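Local coordinates for putative transcription protein (Pseudomonas aeruginosa PAO1, PDB 4GCV), which probably binds DNA as an HxlR-type helix-turn-helix transcriptional regulator, with a putative role in sensing oxidative stress, at the interface of chains A and B. Coordinates in Å, arbitrary orientation; residue numbers count along the deposited sequence, not the author numbering. Chains: chain A/B, Putative transcription protein.

The interface of chains A and B. Residues chain A 90, 94, 113-116, 120, 122; chain B 129, 137-143.
The guanidinium of A:Arg116 turns one face to the backbone carbonyl carbon of B:Cys140, offset toward the rim, and meets the carbonyl O of B:Glu138 at its edge, in plane, through a weak hydrogen bond from NH2 (3.3 Å). Its CG, anti to the backbone N (chi1 -150°), lies 3.8 Å from CG2 of B:Thr141, whose side chain the arginine crosses at about a right angle; a bend at chi3 (-53°) then turns the guanidinium. On the second guanidinium, that of A:Arg90, the methyl CE of selenomethionine A:Met94 sits centrally over one face, 3.8 Å above the plane. The same methyl also lies against the start of the chain B strand, touching CB of B:Cys140, while the side chains of A:Met94 and B:Leu137 slide past each other in opposite directions, SE to CG 4.0 Å. Backbone bonds pair the two strands: A:Val114 N gives a nearly straight bond to B:Thr141 O (2.9 Å), B:Thr141 N returns one to A:Val114 O (2.7 Å), and A:Arg116 N reaches B:Gln139 O (2.9 Å) in the carbonyl plane. In A:Val114, chi1 of -62° puts CG2 in the crowded position between backbone N and carbonyl carbon, where it meets CD of B:Gln143 at 3.4 Å; the two side chains cross at about a right angle. Strand 140-144 of chain B, entered from 3-10 helix 137-139, thus runs antiparallel to strand 111-115 of chain A, packed against helix 90-101 of chain A; strands 122-129 of both chains also bridge antiparallel, and a two-fold axis repeats the patch, interlocking the C-terminal regions of a probable dimer.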
loop_
_atom_site.group_PDB
_atom_site.type_symbol
_atom_site.label_atom_id
_atom_site.label_comp_id
_atom_site.label_asym_id
_atom_site.label_seq_id
_atom_site.Cartn_x
_atom_site.Cartn_y
_atom_site.Cartn_z
ATOM N N ARG A 90 -3.686 7.520 4.363
ATOM C CA ARG A 90 -2.797 7.363 5.532
ATOM C C ARG A 90 -2.463 5.930 5.825
ATOM O O ARG A 90 -1.338 5.613 6.119
ATOM C CB ARG A 90 -3.411 7.856 6.852
ATOM C CG ARG A 90 -3.408 9.367 7.075
ATOM C CD ARG A 90 -2.900 9.733 8.505
ATOM N NE ARG A 90 -1.494 10.158 8.462
ATOM C CZ ARG A 90 -0.781 10.564 9.513
ATOM N NH1 ARG A 90 -1.312 10.610 10.734
ATOM N NH2 ARG A 90 0.484 10.925 9.331
HETATM N N MSE A 94 1.238 4.281 5.921
HETATM C CA MSE A 94 1.747 3.644 7.128
HETATM C C MSE A 94 2.006 2.152 6.938
HETATM O O MSE A 94 2.998 1.615 7.463
HETATM C CB MSE A 94 0.801 3.867 8.275
HETATM C CG MSE A 94 0.743 5.300 8.664
HETATM SE SE MSE A 94 -0.456 5.633 10.148
HETATM C CE MSE A 94 0.488 7.167 10.820
ATOM N N LEU A 113 7.264 4.202 12.400
ATOM C CA LEU A 113 5.876 4.413 12.656
ATOM C C LEU A 113 5.677 4.386 14.166
ATOM O O LEU A 113 5.961 3.368 14.813
ATOM C CB LEU A 113 5.097 3.329 11.929
ATOM C CG LEU A 113 3.613 3.478 12.096
ATOM C CD1 LEU A 113 3.195 4.901 11.641
ATOM C CD2 LEU A 113 2.831 2.387 11.350
ATOM N N VAL A 114 5.228 5.513 14.734
ATOM C CA VAL A 114 5.101 5.692 16.183
ATOM C C VAL A 114 3.716 6.201 16.677
ATOM O O VAL A 114 2.946 6.785 15.901
ATOM C CB VAL A 114 6.218 6.642 16.781
ATOM C CG1 VAL A 114 7.635 6.080 16.571
ATOM C CG2 VAL A 114 6.099 8.072 16.229
ATOM N N GLU A 115 3.406 5.970 17.961
ATOM C CA GLU A 115 2.243 6.601 18.581
ATOM C C GLU A 115 2.578 8.066 18.774
ATOM O O GLU A 115 3.617 8.392 19.353
ATOM C CB GLU A 115 1.880 5.996 19.939
ATOM C CG GLU A 115 0.648 6.711 20.526
ATOM C CD GLU A 115 0.225 6.274 21.923
ATOM O OE1 GLU A 115 1.088 5.872 22.741
ATOM O OE2 GLU A 115 -1.002 6.365 22.211
ATOM N N ARG A 116 1.712 8.951 18.295
ATOM C CA ARG A 116 2.033 10.376 18.359
ATOM C C ARG A 116 2.236 10.902 19.779
ATOM O O ARG A 116 3.139 11.692 20.012
ATOM C CB ARG A 116 1.021 11.211 17.593
ATOM C CG ARG A 116 1.621 12.491 17.019
ATOM C CD ARG A 116 0.513 13.409 16.535
ATOM N NE ARG A 116 -0.392 12.706 15.621
ATOM C CZ ARG A 116 -0.240 12.643 14.292
ATOM N NH1 ARG A 116 0.796 13.232 13.674
ATOM N NH2 ARG A 116 -1.131 11.978 13.569
ATOM N N ARG A 120 6.433 6.001 21.140
ATOM C CA ARG A 120 6.375 4.535 21.143
ATOM C C ARG A 120 6.174 3.951 19.760
ATOM O O ARG A 120 5.204 4.289 19.089
ATOM C CB ARG A 120 5.267 4.020 22.078
ATOM C CG ARG A 120 5.746 3.480 23.405
ATOM C CD ARG A 120 4.730 3.777 24.519
ATOM N NE ARG A 120 4.972 3.035 25.757
ATOM C CZ ARG A 120 5.189 3.592 26.943
ATOM N NH1 ARG A 120 5.207 4.917 27.079
ATOM N NH2 ARG A 120 5.386 2.823 28.008
ATOM N N VAL A 122 5.300 1.371 16.723
ATOM C CA VAL A 122 4.214 0.479 16.421
ATOM C C VAL A 122 4.826 -0.885 16.063
ATOM O O VAL A 122 5.628 -1.000 15.109
ATOM C CB VAL A 122 3.402 1.045 15.210
ATOM C CG1 VAL A 122 2.435 -0.017 14.627
ATOM C CG2 VAL A 122 2.681 2.356 15.604
ATOM N N LEU B 129 1.146 -1.468 19.989
ATOM C CA LEU B 129 2.396 -1.040 20.589
ATOM C C LEU B 129 3.113 -2.197 21.295
ATOM O O LEU B 129 2.565 -3.301 21.426
ATOM C CB LEU B 129 2.121 0.115 21.552
ATOM C CG LEU B 129 1.375 1.273 20.871
ATOM C CD1 LEU B 129 1.268 2.494 21.751
ATOM C CD2 LEU B 129 2.026 1.637 19.517
ATOM N N LEU B 137 -5.056 4.315 14.052
ATOM C CA LEU B 137 -4.039 4.880 13.180
ATOM C C LEU B 137 -3.964 6.416 13.151
ATOM O O LEU B 137 -2.860 6.973 13.069
ATOM C CB LEU B 137 -4.158 4.305 11.777
ATOM C CG LEU B 137 -3.209 3.139 11.569
ATOM C CD1 LEU B 137 -3.608 1.990 12.422
ATOM C CD2 LEU B 137 -3.286 2.748 10.129
ATOM N N GLU B 138 -5.123 7.079 13.247
ATOM C CA GLU B 138 -5.195 8.549 13.353
ATOM C C GLU B 138 -4.265 9.034 14.455
ATOM O O GLU B 138 -3.781 10.182 14.410
ATOM C CB GLU B 138 -6.645 9.047 13.648
ATOM C CG GLU B 138 -7.051 9.001 15.165
ATOM C CD GLU B 138 -8.493 9.442 15.488
ATOM O OE1 GLU B 138 -8.906 10.584 15.118
ATOM O OE2 GLU B 138 -9.196 8.644 16.169
ATOM N N GLN B 139 -4.039 8.161 15.444
ATOM C CA GLN B 139 -3.225 8.500 16.598
ATOM C C GLN B 139 -1.726 8.219 16.445
ATOM O O GLN B 139 -0.954 8.455 17.378
ATOM C CB GLN B 139 -3.761 7.784 17.831
ATOM C CG GLN B 139 -4.779 8.581 18.608
ATOM C CD GLN B 139 -5.225 7.858 19.826
ATOM O OE1 GLN B 139 -6.411 7.563 19.969
ATOM N NE2 GLN B 139 -4.282 7.557 20.731
ATOM N N CYS B 140 -1.328 7.721 15.276
ATOM C CA CYS B 140 0.064 7.384 14.977
ATOM C C CYS B 140 0.676 8.359 14.005
ATOM O O CYS B 140 -0.037 9.065 13.294
ATOM C CB CYS B 140 0.140 5.990 14.345
ATOM S SG CYS B 140 -0.368 4.725 15.461
ATOM N N THR B 141 1.995 8.344 13.919
ATOM C CA THR B 141 2.688 9.198 12.968
ATOM C C THR B 141 3.952 8.550 12.377
ATOM O O THR B 141 4.558 7.672 12.993
ATOM C CB THR B 141 3.005 10.631 13.598
ATOM O OG1 THR B 141 3.578 11.493 12.619
ATOM C CG2 THR B 141 3.965 10.544 14.753
ATOM N N VAL B 142 4.337 9.006 11.183
ATOM C CA VAL B 142 5.580 8.635 10.557
ATOM C C VAL B 142 6.634 9.669 10.954
ATOM O O VAL B 142 6.395 10.868 10.853
ATOM C CB VAL B 142 5.379 8.552 9.022
ATOM C CG1 VAL B 142 6.693 8.562 8.253
ATOM C CG2 VAL B 142 4.553 7.327 8.674
ATOM N N GLN B 143 7.784 9.218 11.445
ATOM C CA GLN B 143 8.805 10.146 11.897
ATOM C C GLN B 143 10.192 9.598 11.646
ATOM O O GLN B 143 10.343 8.454 11.231
ATOM C CB GLN B 143 8.653 10.471 13.381
ATOM C CG GLN B 143 8.869 9.249 14.239
ATOM C CD GLN B 143 9.150 9.572 15.665
ATOM O OE1 GLN B 143 8.646 10.560 16.203
ATOM N NE2 GLN B 143 9.955 8.732 16.316
#